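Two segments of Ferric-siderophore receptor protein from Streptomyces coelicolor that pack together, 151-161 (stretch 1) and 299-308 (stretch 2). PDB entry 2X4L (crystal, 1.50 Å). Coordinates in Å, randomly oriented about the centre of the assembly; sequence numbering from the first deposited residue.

Stretch 1, residues 151-161: QLTQPLQRMWE
Stretch 2, residues 299-308: EPILSYDKCT

How are the two backbones laid against each other? Stretch 1 is largely helical, and its helix runs through Glu 161 and on along the chain; phi/psi values lie near -60/-40, and Gln 154 departs most, at -59/-74. Stretch 2 arrives extended, with Pro 300 at -53/144 and Ile 301 at -81/122, bends at Leu 302 (-80/51), and enters a helix at Tyr 304. The two helices run nearly antiparallel, at 155°, but their axes come no nearer than 11.1 Å. It is the bend before the second helix that sits close, with CA of Leu 156 and CA of Leu 302 5.3 Å apart.

What fills the apolar centre? Leu 302 points toward the helix with chi1 -64° (m) and chi2 168° (t), and both its methyls, CD1 and CD2, lie 3.9 Å from CB of Pro 155; CD2 is also 4.0 Å from CD1 of Leu 152, and CD1 is 4.0 Å from CE of Met 159. Leu 152 leaves its backbone sideways, yet chi1 -176° (t) with chi2 59° (p) brings its end nearer, so that CD1 is 3.9 Å from CB of Pro 300 and CD2 3.9 Å from SG of Cys 307. Cys 307, chi1 -77° (m), also receives Leu 156, whose CD2 is 3.8 Å from that SG. With chi1 -77° (m) and chi2 173° (t), Leu 156 lays the same CD2 on the bend itself, 3.5 Å from C of Leu 302. Met 159, folded t, p, p, passes its CG 3.2 Å from O of Leu 302.

How does Tyr 304 fit between its neighbours? Chi1 of -66° (m) and chi2 of -72° carry its ring from a sideways start to the first helix. Leu 156 CD2 lies over one face of the ring, and CB of Leu 156 is 3.7 Å from CE1 of Tyr 304. Trp 160, chi1 167° (t) and chi2 -62°, meets the ring edge: its CE3 is just 3.0 Å from CE2 of Tyr 304. The planes are inclined at 74° and the six-membered ring centroids are 5.4 Å apart, so the rings meet rim to rim rather than stacking.

Where do the polar groups find partners? No direct hydrogen bond crosses the contact; two waters do that work. One donates to O of Thr 153 at 3.0 Å and sits a very short 2.4 Å from OH of Tyr 304. The other donates to O of Leu 156 at 2.7 Å and to O of Leu 302 at 2.8 Å, joining two carbonyls that cannot bond each other. Within stretch 2, Ser 303, chi1 65° (p), caps the helix: its OG accepts from N of Lys 306 at 3.1 Å. On stretch 1, Glu 161 (m, t) takes a salt bridge from Arg 158 (m, m, m), NH1 to OE1 3.3 Å, and a hydrogen bond from Gln 157, NE2 to OE2 3.2 Å.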

# COMPACT_ATOMS: atom_id res chain seq x y z
N GLN A 151 1.26 -7.02 -10.53
CA GLN A 151 1.98 -7.46 -9.38
C GLN A 151 2.88 -6.39 -8.86
O GLN A 151 3.36 -5.55 -9.59
CB GLN A 151 2.83 -8.68 -9.73
CG GLN A 151 1.94 -9.90 -10.05
CD GLN A 151 2.74 -11.09 -10.47
OE1 GLN A 151 3.85 -11.32 -10.01
NE2 GLN A 151 2.10 -11.95 -11.29
N LEU A 152 3.09 -6.47 -7.56
CA LEU A 152 3.87 -5.51 -6.79
C LEU A 152 5.24 -5.14 -7.39
O LEU A 152 5.69 -4.08 -7.23
CB LEU A 152 4.06 -6.05 -5.39
CG LEU A 152 4.75 -5.25 -4.31
CD1 LEU A 152 4.04 -3.90 -4.05
CD2 LEU A 152 5.05 -6.00 -3.04
N THR A 153 5.88 -6.09 -8.03
CA THR A 153 7.21 -5.85 -8.55
C THR A 153 7.18 -4.74 -9.62
O THR A 153 8.13 -4.07 -9.78
CB THR A 153 7.78 -7.17 -9.15
OG1 THR A 153 6.77 -7.77 -9.88
CG2 THR A 153 8.24 -8.10 -8.04
N GLN A 154 6.03 -4.59 -10.28
CA GLN A 154 5.83 -3.55 -11.27
C GLN A 154 6.04 -2.16 -10.68
O GLN A 154 7.05 -1.52 -10.94
CB GLN A 154 4.43 -3.65 -11.88
CG GLN A 154 4.17 -2.67 -13.01
CD GLN A 154 3.61 -3.34 -14.25
OE1 GLN A 154 3.00 -4.41 -14.17
NE2 GLN A 154 3.80 -2.70 -15.40
N PRO A 155 5.08 -1.70 -9.87
CA PRO A 155 5.22 -0.37 -9.27
C PRO A 155 6.48 -0.21 -8.44
O PRO A 155 6.92 0.89 -8.30
CB PRO A 155 3.94 -0.25 -8.43
CG PRO A 155 3.49 -1.68 -8.17
CD PRO A 155 3.81 -2.34 -9.49
N LEU A 156 7.04 -1.31 -7.90
CA LEU A 156 8.36 -1.15 -7.21
C LEU A 156 9.44 -0.71 -8.16
O LEU A 156 10.24 0.19 -7.87
CB LEU A 156 8.78 -2.44 -6.51
CG LEU A 156 8.02 -2.69 -5.20
CD1 LEU A 156 8.38 -4.10 -4.64
CD2 LEU A 156 8.48 -1.69 -4.18
N GLN A 157 9.50 -1.35 -9.31
CA GLN A 157 10.56 -0.92 -10.19
C GLN A 157 10.23 0.46 -10.79
O GLN A 157 11.18 1.24 -10.96
CB GLN A 157 10.85 -1.96 -11.16
CG GLN A 157 9.82 -2.29 -12.11
CD GLN A 157 10.47 -2.96 -13.31
OE1 GLN A 157 10.35 -4.18 -13.50
NE2 GLN A 157 11.24 -2.18 -14.07
N ARG A 158 8.93 0.78 -11.02
CA ARG A 158 8.52 2.11 -11.62
C ARG A 158 8.92 3.24 -10.59
O ARG A 158 9.46 4.32 -10.91
CB ARG A 158 7.02 2.18 -11.93
CG ARG A 158 6.52 1.24 -13.10
CD ARG A 158 7.10 1.72 -14.44
NE ARG A 158 6.31 2.87 -14.91
CZ ARG A 158 6.79 4.00 -15.39
NH1 ARG A 158 8.12 4.25 -15.47
NH2 ARG A 158 5.91 4.88 -15.81
N MET A 159 8.62 3.01 -9.29
CA MET A 159 9.01 3.97 -8.23
C MET A 159 10.53 4.12 -8.08
O MET A 159 11.04 5.23 -7.80
CB MET A 159 8.39 3.52 -6.89
CG MET A 159 8.55 4.59 -5.74
SD MET A 159 7.69 6.18 -6.11
CE MET A 159 6.02 5.66 -5.75
N TRP A 160 11.26 3.00 -8.22
CA TRP A 160 12.71 3.06 -8.24
C TRP A 160 13.22 3.93 -9.38
O TRP A 160 14.10 4.79 -9.17
CB TRP A 160 13.19 1.63 -8.35
CG TRP A 160 14.59 1.38 -8.69
CD1 TRP A 160 15.24 1.74 -9.83
CD2 TRP A 160 15.50 0.59 -7.94
NE1 TRP A 160 16.53 1.34 -9.79
CE2 TRP A 160 16.72 0.59 -8.65
CE3 TRP A 160 15.43 -0.05 -6.70
CZ2 TRP A 160 17.86 -0.06 -8.19
CZ3 TRP A 160 16.55 -0.73 -6.24
CH2 TRP A 160 17.77 -0.73 -7.00
N GLU A 161 12.68 3.73 -10.59
CA GLU A 161 13.09 4.58 -11.72
C GLU A 161 12.80 6.06 -11.41
O GLU A 161 13.63 6.93 -11.77
CB GLU A 161 12.35 4.13 -13.00
CG GLU A 161 12.79 2.72 -13.39
CD GLU A 161 11.87 1.96 -14.38
OE1 GLU A 161 10.85 2.51 -14.85
OE2 GLU A 161 12.26 0.78 -14.75
N GLU A 299 -2.00 -0.78 0.83
CA GLU A 299 -1.25 0.30 0.10
C GLU A 299 0.23 0.13 0.47
O GLU A 299 0.76 0.88 1.32
CB GLU A 299 -1.70 1.67 0.54
CG GLU A 299 -3.18 1.90 0.09
CD GLU A 299 -3.62 3.32 0.31
OE1 GLU A 299 -2.89 4.26 -0.07
OE2 GLU A 299 -4.71 3.51 0.92
N PRO A 300 0.93 -0.83 -0.11
CA PRO A 300 2.38 -0.93 0.16
C PRO A 300 3.03 0.40 -0.12
O PRO A 300 2.64 1.16 -1.04
CB PRO A 300 2.87 -1.97 -0.88
CG PRO A 300 1.62 -2.85 -1.06
CD PRO A 300 0.46 -1.86 -1.09
N ILE A 301 4.04 0.72 0.71
CA ILE A 301 4.95 1.83 0.43
C ILE A 301 5.92 1.26 -0.56
O ILE A 301 6.61 0.25 -0.33
CB ILE A 301 5.67 2.24 1.71
CG1 ILE A 301 4.69 2.78 2.77
CG2 ILE A 301 6.79 3.20 1.37
CD1 ILE A 301 5.32 2.82 4.21
N LEU A 302 5.98 1.90 -1.72
CA LEU A 302 6.67 1.35 -2.90
C LEU A 302 8.23 1.53 -2.89
O LEU A 302 8.81 2.04 -3.85
CB LEU A 302 6.00 1.89 -4.14
CG LEU A 302 4.53 1.48 -4.34
CD1 LEU A 302 3.90 2.30 -5.45
CD2 LEU A 302 4.45 -0.01 -4.60
N SER A 303 8.84 1.13 -1.76
CA SER A 303 10.28 0.93 -1.68
C SER A 303 10.54 -0.53 -1.37
O SER A 303 9.75 -1.20 -0.75
CB SER A 303 10.98 1.80 -0.65
OG SER A 303 10.52 1.43 0.63
N TYR A 304 11.67 -1.03 -1.87
CA TYR A 304 12.00 -2.42 -1.49
C TYR A 304 12.10 -2.57 0.00
O TYR A 304 11.63 -3.61 0.55
CB TYR A 304 13.29 -2.92 -2.22
CG TYR A 304 13.06 -3.02 -3.72
CD1 TYR A 304 12.26 -4.04 -4.27
CD2 TYR A 304 13.56 -2.02 -4.59
CE1 TYR A 304 11.99 -4.10 -5.66
CE2 TYR A 304 13.29 -2.08 -5.95
CZ TYR A 304 12.58 -3.13 -6.48
OH TYR A 304 12.31 -3.16 -7.80
N ASP A 305 12.62 -1.57 0.69
CA ASP A 305 12.77 -1.61 2.10
C ASP A 305 11.43 -1.87 2.79
O ASP A 305 11.35 -2.62 3.76
CB ASP A 305 13.34 -0.25 2.54
CG ASP A 305 13.50 -0.18 3.92
OD1 ASP A 305 14.64 -0.21 4.37
OD2 ASP A 305 12.46 -0.23 4.57
N LYS A 306 10.45 -1.12 2.36
CA LYS A 306 9.14 -1.30 3.01
C LYS A 306 8.28 -2.42 2.53
O LYS A 306 7.28 -2.79 3.16
CB LYS A 306 8.35 0.02 2.92
CG LYS A 306 8.96 1.17 3.67
CD LYS A 306 8.98 0.95 5.16
CE LYS A 306 9.74 2.09 5.89
NZ LYS A 306 11.22 2.16 5.46
N CYS A 307 8.66 -3.02 1.41
CA CYS A 307 7.90 -4.21 0.95
C CYS A 307 8.51 -5.53 1.40
O CYS A 307 7.87 -6.57 1.41
CB CYS A 307 7.85 -4.22 -0.60
SG CYS A 307 6.58 -2.95 -1.14
N THR A 308 9.80 -5.53 1.72
CA THR A 308 10.48 -6.72 2.26
C THR A 308 9.75 -7.28 3.45
O THR A 308 9.46 -8.50 3.55
CB THR A 308 11.97 -6.48 2.53
OG1 THR A 308 12.58 -6.16 1.29
CG2 THR A 308 12.73 -7.73 3.10
O HOH W 1 10.72 -4.82 -8.57
O HOH W 2 10.86 0.97 -5.36